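Local coordinates for diacylglycerol O-acyltransferase (PDB 6CHJ), which acts as a wax ester synthase/diacylglycerol acyltransferase, probably transferring the acyl group of acyl-CoA to diacylglycerol to give triacylglycerol and free CoA, at residues 412-417 with 421-426; 45-50 with 80-85; 7-12 with 66-71. All coordinates share one frame; numbering follows the deposited sequence.

In the fold
Contact 1 is the core piece, close to the centre of the chain, where two neighbouring strands of a mixed sheet, both in the C-terminal domain, are tied by backbone hydrogen bonds. Contacts 2 and 3 belong to the catalytic domain, their centres about 25 and 22 Å from the centre of the chain; each sets a helix against a strand, with no hydrogen bond between the paired segments. Contact 2 is buried and largely aromatic and aliphatic, with one arginine laid against two phenylalanine rings, whereas contact 3 is partly exposed and sets a glutamine amide on a proline and a carboxylate near an indole edge. No two contacts share a helix or strand, although strand 67-72 is followed directly by helix 78-81.

Contact 1 of 3, residues 412-417 with 421-426; sequences MTLTSY and VEFGLI
Thr413 and Gly424 face each other as a hydrogen-bonded antiparallel pair, and a single threonine grips the glycine oxygen twice. Thr413 N reaches Gly424 O at 2.7 Å and Thr413 OG1 reaches the same oxygen at 2.9 Å, the two donors approaching from opposite faces of the carbonyl plane. The hydroxyl can do this because chi1 of 40° sets OG1 between backbone N and carbonyl carbon, on the side of the glycine, which brings no side chain against it. The return bond from Gly424 N to Thr413 O is 2.6 Å long. Thr415 and Glu422 repeat the pairing, with Glu422 N 2.6 Å from Thr415 O, and Thr415 CG2 rests on Glu422 CB at 3.5 Å.

On the other face of the sheet, Leu414 and Phe423 form a non-hydrogen-bonded pair joined by a CH-pi contact. Leu414 CD2 stands over the middle of the Phe423 ring, 3.3 Å from its centroid and only 9° off the normal. Alongside, Met412 and Leu425 point the same way, with Met412 CG 3.6 Å from Leu425 CD2.

Further out, the buried carboxylate of Glu422 folds back at chi2, and its OE2 accepts hydrogen bonds from Met398 N and Gln420 NE2, which would offset the cost of burying a charge. Thr415 OG1 is bound to Val381 O, and Tyr417 OH to Leu395 O and Leu388 N.

This beta hairpin lies inside a mixed sheet, between strands 376-380 and 239-247. Helices 262-280 and 437-453 pack on the face of Met412, Leu414, Phe423 and Leu425, where Trp246 also meets Phe423 edge-to-face. Against the threonine face runs strand 393-401, a member of the chain's other six-stranded sheet.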
loop_
_atom_site.group_PDB
_atom_site.type_symbol
_atom_site.label_atom_id
_atom_site.label_comp_id
_atom_site.label_asym_id
_atom_site.label_seq_id
_atom_site.Cartn_x
_atom_site.Cartn_y
_atom_site.Cartn_z
ATOM N N MET B 412 3.573 -13.789 16.175
ATOM C CA MET B 412 4.048 -15.081 15.711
ATOM C C MET B 412 2.837 -15.959 15.459
ATOM O O MET B 412 2.044 -16.202 16.376
ATOM C CB MET B 412 4.980 -15.731 16.726
ATOM C CG MET B 412 6.263 -14.941 17.011
ATOM S SD MET B 412 7.285 -15.714 18.296
ATOM C CE MET B 412 8.552 -16.539 17.349
ATOM N N THR B 413 2.678 -16.415 14.224
ATOM C CA THR B 413 1.526 -17.237 13.904
ATOM C C THR B 413 1.965 -18.537 13.260
ATOM O O THR B 413 2.846 -18.563 12.391
ATOM C CB THR B 413 0.563 -16.512 13.008
ATOM O OG1 THR B 413 1.312 -15.761 12.039
ATOM C CG2 THR B 413 -0.296 -15.573 13.835
ATOM N N LEU B 414 1.317 -19.609 13.691
ATOM C CA LEU B 414 1.732 -20.968 13.400
ATOM C C LEU B 414 0.569 -21.779 12.881
ATOM O O LEU B 414 -0.586 -21.578 13.271
ATOM C CB LEU B 414 2.285 -21.638 14.623
ATOM C CG LEU B 414 3.628 -20.998 14.839
ATOM C CD1 LEU B 414 3.622 -20.073 16.006
ATOM C CD2 LEU B 414 4.571 -22.111 15.023
ATOM N N THR B 415 0.905 -22.709 11.999
ATOM C CA THR B 415 -0.064 -23.619 11.422
ATOM C C THR B 415 0.702 -24.858 10.999
ATOM O O THR B 415 1.940 -24.878 10.992
ATOM C CB THR B 415 -0.822 -22.980 10.241
ATOM O OG1 THR B 415 -1.843 -23.876 9.779
ATOM C CG2 THR B 415 0.113 -22.695 9.107
ATOM N N SER B 416 -0.041 -25.897 10.656
ATOM C CA SER B 416 0.575 -27.114 10.165
ATOM C C SER B 416 -0.045 -27.477 8.830
ATOM O O SER B 416 -1.211 -27.162 8.548
ATOM C CB SER B 416 0.443 -28.278 11.166
ATOM O OG SER B 416 -0.873 -28.384 11.676
ATOM N N TYR B 417 0.766 -28.110 7.996
ATOM C CA TYR B 417 0.325 -28.621 6.703
ATOM C C TYR B 417 1.087 -29.917 6.479
ATOM O O TYR B 417 2.310 -29.889 6.312
ATOM C CB TYR B 417 0.576 -27.605 5.577
ATOM C CG TYR B 417 0.547 -28.145 4.140
ATOM C CD1 TYR B 417 -0.564 -28.833 3.638
ATOM C CD2 TYR B 417 1.621 -27.932 3.280
ATOM C CE1 TYR B 417 -0.582 -29.306 2.320
ATOM C CE2 TYR B 417 1.614 -28.404 1.978
ATOM C CZ TYR B 417 0.514 -29.087 1.497
ATOM O OH TYR B 417 0.516 -29.544 0.189
ATOM N N VAL B 421 5.388 -28.024 10.046
ATOM C CA VAL B 421 4.815 -26.963 10.868
ATOM C C VAL B 421 5.295 -25.634 10.292
ATOM O O VAL B 421 6.482 -25.481 9.966
ATOM C CB VAL B 421 5.194 -27.129 12.361
ATOM C CG1 VAL B 421 5.051 -25.833 13.128
ATOM C CG2 VAL B 421 4.308 -28.189 13.004
ATOM N N GLU B 422 4.371 -24.691 10.141
ATOM C CA GLU B 422 4.614 -23.472 9.376
ATOM C C GLU B 422 4.676 -22.272 10.310
ATOM O O GLU B 422 3.749 -22.054 11.104
ATOM C CB GLU B 422 3.503 -23.273 8.347
ATOM C CG GLU B 422 3.130 -24.564 7.637
ATOM C CD GLU B 422 4.077 -24.844 6.502
ATOM O OE1 GLU B 422 5.273 -25.062 6.780
ATOM O OE2 GLU B 422 3.639 -24.839 5.337
ATOM N N PHE B 423 5.759 -21.503 10.218
ATOM C CA PHE B 423 5.963 -20.339 11.075
ATOM C C PHE B 423 5.765 -19.076 10.253
ATOM O O PHE B 423 6.472 -18.872 9.262
ATOM C CB PHE B 423 7.363 -20.323 11.692
ATOM C CG PHE B 423 7.523 -21.213 12.894
ATOM C CD1 PHE B 423 7.700 -20.663 14.159
ATOM C CD2 PHE B 423 7.537 -22.600 12.754
ATOM C CE1 PHE B 423 7.884 -21.479 15.278
ATOM C CE2 PHE B 423 7.720 -23.427 13.868
ATOM C CZ PHE B 423 7.901 -22.867 15.123
ATOM N N GLY B 424 4.820 -18.226 10.676
ATOM C CA GLY B 424 4.706 -16.891 10.123
ATOM C C GLY B 424 4.976 -15.807 11.152
ATOM O O GLY B 424 4.177 -15.609 12.073
ATOM N N LEU B 425 6.095 -15.098 11.000
ATOM C CA LEU B 425 6.487 -13.998 11.869
ATOM C C LEU B 425 6.296 -12.686 11.110
ATOM O O LEU B 425 6.952 -12.461 10.085
ATOM C CB LEU B 425 7.942 -14.146 12.311
ATOM C CG LEU B 425 8.393 -15.542 12.784
ATOM C CD1 LEU B 425 9.774 -15.493 13.390
ATOM C CD2 LEU B 425 7.427 -16.143 13.773
ATOM N N ILE B 426 5.406 -11.823 11.607
ATOM C CA ILE B 426 5.170 -10.499 11.028
ATOM C C ILE B 426 5.511 -9.447 12.080
ATOM O O ILE B 426 5.102 -9.562 13.242
ATOM C CB ILE B 426 3.724 -10.338 10.522
ATOM C CG1 ILE B 426 3.565 -9.024 9.757
ATOM C CG2 ILE B 426 2.711 -10.473 11.655
ATOM C CD1 ILE B 426 4.015 -9.105 8.331
#

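Contact 2 of 3, residues 45-50 with 80-85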
loop_
_atom_site.group_PDB
_atom_site.type_symbol
_atom_site.label_atom_id
_atom_site.label_comp_id
_atom_site.label_asym_id
_atom_site.label_seq_id
_atom_site.Cartn_x
_atom_site.Cartn_y
_atom_site.Cartn_z
ATOM N N ASP B 45 -3.899 -15.048 -16.884
ATOM C CA ASP B 45 -4.835 -14.691 -17.944
ATOM C C ASP B 45 -6.223 -15.273 -17.696
ATOM O O ASP B 45 -7.230 -14.584 -17.886
ATOM C CB ASP B 45 -4.274 -15.136 -19.290
ATOM C CG ASP B 45 -3.251 -14.159 -19.828
ATOM O OD1 ASP B 45 -3.498 -12.937 -19.681
ATOM O OD2 ASP B 45 -2.198 -14.606 -20.362
ATOM N N GLN B 46 -6.308 -16.528 -17.245
ATOM C CA GLN B 46 -7.633 -17.105 -17.045
ATOM C C GLN B 46 -8.238 -16.731 -15.703
ATOM O O GLN B 46 -9.462 -16.778 -15.559
ATOM C CB GLN B 46 -7.604 -18.634 -17.215
ATOM C CG GLN B 46 -8.995 -19.223 -17.612
ATOM C CD GLN B 46 -9.369 -19.022 -19.104
ATOM O OE1 GLN B 46 -9.233 -17.919 -19.659
ATOM N NE2 GLN B 46 -9.873 -20.083 -19.737
ATOM N N LEU B 47 -7.422 -16.345 -14.718
ATOM C CA LEU B 47 -8.001 -15.853 -13.473
ATOM C C LEU B 47 -8.660 -14.500 -13.692
ATOM O O LEU B 47 -9.716 -14.216 -13.108
ATOM C CB LEU B 47 -6.931 -15.780 -12.374
ATOM C CG LEU B 47 -6.601 -17.118 -11.680
ATOM C CD1 LEU B 47 -5.279 -17.064 -10.898
ATOM C CD2 LEU B 47 -7.746 -17.598 -10.807
ATOM N N ARG B 48 -8.061 -13.658 -14.549
ATOM C CA ARG B 48 -8.671 -12.372 -14.883
ATOM C C ARG B 48 -10.052 -12.565 -15.484
ATOM O O ARG B 48 -10.961 -11.762 -15.247
ATOM C CB ARG B 48 -7.786 -11.607 -15.859
ATOM C CG ARG B 48 -6.519 -11.080 -15.250
ATOM C CD ARG B 48 -5.948 -10.015 -16.150
ATOM N NE ARG B 48 -4.515 -10.173 -16.374
ATOM C CZ ARG B 48 -3.591 -9.585 -15.623
ATOM N NH1 ARG B 48 -3.967 -8.824 -14.600
ATOM N NH2 ARG B 48 -2.299 -9.758 -15.894
ATOM N N GLN B 49 -10.225 -13.635 -16.260
ATOM C CA GLN B 49 -11.524 -13.944 -16.845
ATOM C C GLN B 49 -12.561 -14.208 -15.766
ATOM O O GLN B 49 -13.651 -13.627 -15.782
ATOM C CB GLN B 49 -11.398 -15.150 -17.779
ATOM C CG GLN B 49 -10.802 -14.807 -19.117
ATOM C CD GLN B 49 -11.438 -13.563 -19.672
ATOM O OE1 GLN B 49 -10.812 -12.501 -19.741
ATOM N NE2 GLN B 49 -12.709 -13.673 -20.046
ATOM N N LYS B 50 -12.228 -15.075 -14.808
ATOM C CA LYS B 50 -13.163 -15.491 -13.772
ATOM C C LYS B 50 -13.709 -14.291 -13.004
ATOM O O LYS B 50 -13.051 -13.769 -12.097
ATOM C CB LYS B 50 -12.480 -16.484 -12.840
ATOM C CG LYS B 50 -11.752 -17.586 -13.598
ATOM C CD LYS B 50 -11.945 -18.947 -12.944
ATOM C CE LYS B 50 -13.430 -19.292 -12.842
ATOM N NZ LYS B 50 -13.686 -20.622 -12.205
ATOM N N HIS B 80 -8.914 -4.612 -9.846
ATOM C CA HIS B 80 -8.454 -4.003 -8.605
ATOM C C HIS B 80 -8.095 -5.059 -7.560
ATOM O O HIS B 80 -7.065 -4.937 -6.889
ATOM C CB HIS B 80 -9.509 -3.054 -8.033
ATOM C CG HIS B 80 -9.146 -2.522 -6.689
ATOM N ND1 HIS B 80 -8.244 -1.489 -6.519
ATOM C CD2 HIS B 80 -9.522 -2.912 -5.448
ATOM C CE1 HIS B 80 -8.094 -1.262 -5.224
ATOM N NE2 HIS B 80 -8.852 -2.113 -4.555
ATOM N N HIS B 81 -8.925 -6.100 -7.404
ATOM C CA HIS B 81 -8.710 -7.074 -6.336
ATOM C C HIS B 81 -7.698 -8.163 -6.718
ATOM O O HIS B 81 -6.983 -8.671 -5.848
ATOM C CB HIS B 81 -10.046 -7.709 -5.930
ATOM C CG HIS B 81 -11.061 -6.732 -5.419
ATOM N ND1 HIS B 81 -11.870 -5.988 -6.254
ATOM C CD2 HIS B 81 -11.419 -6.396 -4.157
ATOM C CE1 HIS B 81 -12.674 -5.230 -5.527
ATOM N NE2 HIS B 81 -12.423 -5.459 -4.252
ATOM N N PHE B 82 -7.609 -8.534 -7.991
ATOM C CA PHE B 82 -6.687 -9.571 -8.444
ATOM C C PHE B 82 -5.495 -8.948 -9.155
ATOM O O PHE B 82 -5.670 -8.117 -10.048
ATOM C CB PHE B 82 -7.380 -10.557 -9.380
ATOM C CG PHE B 82 -6.437 -11.528 -10.011
ATOM C CD1 PHE B 82 -5.647 -12.351 -9.217
ATOM C CD2 PHE B 82 -6.322 -11.614 -11.393
ATOM C CE1 PHE B 82 -4.765 -13.247 -9.785
ATOM C CE2 PHE B 82 -5.453 -12.505 -11.974
ATOM C CZ PHE B 82 -4.663 -13.326 -11.167
ATOM N N ARG B 83 -4.282 -9.369 -8.786
ATOM C CA ARG B 83 -3.087 -8.707 -9.285
ATOM C C ARG B 83 -2.025 -9.725 -9.648
ATOM O O ARG B 83 -1.805 -10.704 -8.926
ATOM C CB ARG B 83 -2.530 -7.716 -8.260
ATOM C CG ARG B 83 -3.537 -6.643 -7.943
ATOM C CD ARG B 83 -2.952 -5.457 -7.269
ATOM N NE ARG B 83 -4.032 -4.677 -6.670
ATOM C CZ ARG B 83 -3.859 -3.825 -5.673
ATOM N NH1 ARG B 83 -2.646 -3.650 -5.174
ATOM N NH2 ARG B 83 -4.891 -3.162 -5.165
ATOM N N PHE B 84 -1.364 -9.466 -10.765
ATOM C CA PHE B 84 -0.315 -10.298 -11.318
ATOM C C PHE B 84 0.976 -9.509 -11.176
ATOM O O PHE B 84 1.120 -8.433 -11.770
ATOM C CB PHE B 84 -0.621 -10.637 -12.777
ATOM C CG PHE B 84 0.356 -11.594 -13.416
ATOM C CD1 PHE B 84 1.079 -12.503 -12.648
ATOM C CD2 PHE B 84 0.540 -11.587 -14.796
ATOM C CE1 PHE B 84 1.976 -13.377 -13.244
ATOM C CE2 PHE B 84 1.432 -12.467 -15.410
ATOM C CZ PHE B 84 2.150 -13.364 -14.633
ATOM N N GLU B 85 1.904 -10.032 -10.372
ATOM C CA GLU B 85 3.148 -9.347 -10.074
ATOM C C GLU B 85 4.284 -10.350 -10.178
ATOM O O GLU B 85 4.069 -11.560 -10.317
ATOM C CB GLU B 85 3.118 -8.697 -8.675
ATOM C CG GLU B 85 2.365 -7.369 -8.599
ATOM C CD GLU B 85 1.343 -7.333 -7.458
ATOM O OE1 GLU B 85 1.180 -8.358 -6.763
ATOM O OE2 GLU B 85 0.696 -6.282 -7.261
#
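Phe82 reaches across from its strand to the helix and is met there by two consecutive residues, Leu47 and Arg48. With chi1 at 172° the ring swings away from the backbone N and out to the helix, its far end leading. Leu47 CB lies 3.6 Å from Phe82 CZ, and Leu47 CD1 follows at 3.8 Å from that same carbon. Arg48 uses its aliphatic part: CG comes to the ring edge, in plane, 3.7 Å from Phe82 CE2. A leucine in place of Phe82 lacks that ring edge, which would probably open a gap beside Leu47 and leave Arg48 CG without its support.

Beyond CG the Arg48 chain bends at chi3 and brings its guanidinium to the next inward-facing ring of the strand. NH2 approaches the edge of Phe84, 3.6 Å from CD2, with guanidinium and ring planes 62° apart, so this is no face-on cation-pi stack. NH1 forms a salt bridge with Glu79, which gives the charged end a partner while CG packs on Phe82.

Helix 39-49 thus covers strand 82-86, an outermost strand of its sheet within this chain. Trp165, and Leu119 of strand 115-121, also touch Phe82, while Phe84 packs on Val40, Ala41 and Ala44 of the helix and on Thr89 of the second subunit.

Contact 3 of 3, residues 7-12 with 66-71; sequences TDQLFL and GQPVWV
The short N-terminal helix 6-13 meets the second strand of the two-stranded hairpin 59-64/67-72 through Gln9 on Pro68 and Asp8 near Trp70. Gln9 does most of the touching. Its side chain leaves the helix pointing away from the backbone N (chi1 -166°) and stays extended beyond CG, a shape that carries the terminal amide right out to the proline ring. There OE1 lies 3.5 Å from Pro68 CG, and the amide carbon Gln9 CD follows at 3.6 Å from the same atom; the two side chains cross at about a right angle. The amide nitrogen passes beside Gln67: Gln9 NE2 stays 3.7 Å from Gln67 OE1, too far for a hydrogen bond, with the amide planes 59° apart. Gln67 OE1 has instead a weak bond from Gln196 NE2.

One residue earlier in the helix, Asp8 sends OD2 toward the indole edge of Trp70, near the ring plane. At 4.2 Å from Trp70 NE1 it is a neighbour of the N-H and not its hydrogen-bonded acceptor.

The helix has a second set of neighbours. Phe11 stacks on His136 and the Asp8 carbonyl accepts a hydrogen bond from Ser137 OG, both partners belonging to the HHxxxDG sequence motif associated with the active site in this family. The hairpin itself is held by backbone bonds such as Val69 with Ser62. Leu12 packs on Leu61 of its first strand, and Leu4 touches both Leu12 and Trp70, while Pro68 rests on Tyr63.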
loop_
_atom_site.group_PDB
_atom_site.type_symbol
_atom_site.label_atom_id
_atom_site.label_comp_id
_atom_site.label_asym_id
_atom_site.label_seq_id
_atom_site.Cartn_x
_atom_site.Cartn_y
_atom_site.Cartn_z
ATOM N N THR B 7 -17.719 -7.097 17.020
ATOM C CA THR B 7 -16.293 -7.386 16.898
ATOM C C THR B 7 -15.741 -6.870 15.571
ATOM O O THR B 7 -14.631 -6.322 15.528
ATOM C CB THR B 7 -16.020 -8.885 17.051
ATOM O OG1 THR B 7 -16.119 -9.522 15.772
ATOM C CG2 THR B 7 -17.010 -9.523 18.011
ATOM N N ASP B 8 -16.501 -7.028 14.479
ATOM C CA ASP B 8 -16.101 -6.450 13.199
ATOM C C ASP B 8 -15.917 -4.941 13.299
ATOM O O ASP B 8 -14.968 -4.383 12.739
ATOM C CB ASP B 8 -17.134 -6.769 12.124
ATOM C CG ASP B 8 -17.329 -8.253 11.922
ATOM O OD1 ASP B 8 -16.626 -9.041 12.599
ATOM O OD2 ASP B 8 -18.188 -8.626 11.088
ATOM N N GLN B 9 -16.829 -4.258 13.989
ATOM C CA GLN B 9 -16.694 -2.816 14.159
ATOM C C GLN B 9 -15.390 -2.458 14.867
ATOM O O GLN B 9 -14.803 -1.403 14.608
ATOM C CB GLN B 9 -17.899 -2.294 14.936
ATOM C CG GLN B 9 -18.095 -0.797 14.936
ATOM C CD GLN B 9 -19.563 -0.430 15.065
ATOM O OE1 GLN B 9 -20.441 -1.276 14.853
ATOM N NE2 GLN B 9 -19.838 0.823 15.422
ATOM N N LEU B 10 -14.907 -3.340 15.737
ATOM C CA LEU B 10 -13.722 -3.039 16.531
ATOM C C LEU B 10 -12.462 -2.999 15.669
ATOM O O LEU B 10 -11.622 -2.108 15.839
ATOM C CB LEU B 10 -13.587 -4.069 17.661
ATOM C CG LEU B 10 -12.549 -3.934 18.777
ATOM C CD1 LEU B 10 -11.196 -4.359 18.227
ATOM C CD2 LEU B 10 -12.497 -2.536 19.399
ATOM N N PHE B 11 -12.317 -3.953 14.742
ATOM C CA PHE B 11 -11.143 -3.981 13.868
ATOM C C PHE B 11 -11.115 -2.781 12.931
ATOM O O PHE B 11 -10.033 -2.309 12.553
ATOM C CB PHE B 11 -11.109 -5.288 13.065
ATOM C CG PHE B 11 -10.779 -6.505 13.907
ATOM C CD1 PHE B 11 -9.466 -6.813 14.215
ATOM C CD2 PHE B 11 -11.783 -7.328 14.402
ATOM C CE1 PHE B 11 -9.149 -7.912 14.995
ATOM C CE2 PHE B 11 -11.470 -8.437 15.189
ATOM C CZ PHE B 11 -10.148 -8.723 15.485
ATOM N N LEU B 12 -12.287 -2.281 12.538
ATOM C CA LEU B 12 -12.319 -1.031 11.797
ATOM C C LEU B 12 -11.833 0.104 12.674
ATOM O O LEU B 12 -11.061 0.964 12.235
ATOM C CB LEU B 12 -13.738 -0.755 11.298
ATOM C CG LEU B 12 -14.219 -1.558 10.094
ATOM C CD1 LEU B 12 -15.663 -1.235 9.808
ATOM C CD2 LEU B 12 -13.350 -1.230 8.902
ATOM N N GLY B 66 -25.607 6.423 10.757
ATOM C CA GLY B 66 -24.441 6.381 11.617
ATOM C C GLY B 66 -23.790 5.020 11.770
ATOM O O GLY B 66 -22.635 4.930 12.200
ATOM N N GLN B 67 -24.506 3.952 11.408
ATOM C CA GLN B 67 -24.076 2.609 11.771
ATOM C C GLN B 67 -23.536 1.832 10.573
ATOM O O GLN B 67 -24.150 1.837 9.496
ATOM C CB GLN B 67 -25.240 1.846 12.420
ATOM C CG GLN B 67 -24.844 1.024 13.654
ATOM C CD GLN B 67 -24.117 1.825 14.753
ATOM O OE1 GLN B 67 -23.510 1.264 15.675
ATOM N NE2 GLN B 67 -24.188 3.150 14.650
ATOM N N PRO B 68 -22.404 1.145 10.733
ATOM C CA PRO B 68 -21.770 0.471 9.594
ATOM C C PRO B 68 -22.469 -0.828 9.227
ATOM O O PRO B 68 -22.826 -1.636 10.087
ATOM C CB PRO B 68 -20.346 0.202 10.101
ATOM C CG PRO B 68 -20.512 0.052 11.586
ATOM C CD PRO B 68 -21.606 1.027 11.968
ATOM N N VAL B 69 -22.651 -1.029 7.920
ATOM C CA VAL B 69 -23.309 -2.216 7.388
ATOM C C VAL B 69 -22.560 -2.688 6.154
ATOM O O VAL B 69 -21.888 -1.909 5.473
ATOM C CB VAL B 69 -24.790 -1.959 7.035
ATOM C CG1 VAL B 69 -25.556 -1.493 8.255
ATOM C CG2 VAL B 69 -24.903 -0.940 5.906
ATOM N N TRP B 70 -22.674 -3.982 5.878
ATOM C CA TRP B 70 -22.229 -4.528 4.610
ATOM C C TRP B 70 -23.311 -4.333 3.558
ATOM O O TRP B 70 -24.501 -4.253 3.874
ATOM C CB TRP B 70 -21.914 -6.017 4.738
ATOM C CG TRP B 70 -20.814 -6.378 5.686
ATOM C CD1 TRP B 70 -20.878 -7.297 6.695
ATOM C CD2 TRP B 70 -19.473 -5.864 5.700
ATOM N NE1 TRP B 70 -19.668 -7.386 7.336
ATOM C CE2 TRP B 70 -18.787 -6.519 6.746
ATOM C CE3 TRP B 70 -18.788 -4.913 4.938
ATOM C CZ2 TRP B 70 -17.454 -6.247 7.049
ATOM C CZ3 TRP B 70 -17.469 -4.645 5.242
ATOM C CH2 TRP B 70 -16.814 -5.308 6.293
ATOM N N VAL B 71 -22.891 -4.268 2.295
ATOM C CA VAL B 71 -23.807 -4.140 1.165
ATOM C C VAL B 71 -23.231 -4.892 -0.025
ATOM O O VAL B 71 -22.013 -4.990 -0.200
ATOM C CB VAL B 71 -24.088 -2.668 0.765
ATOM C CG1 VAL B 71 -25.015 -1.999 1.765
ATOM C CG2 VAL B 71 -22.800 -1.895 0.635
#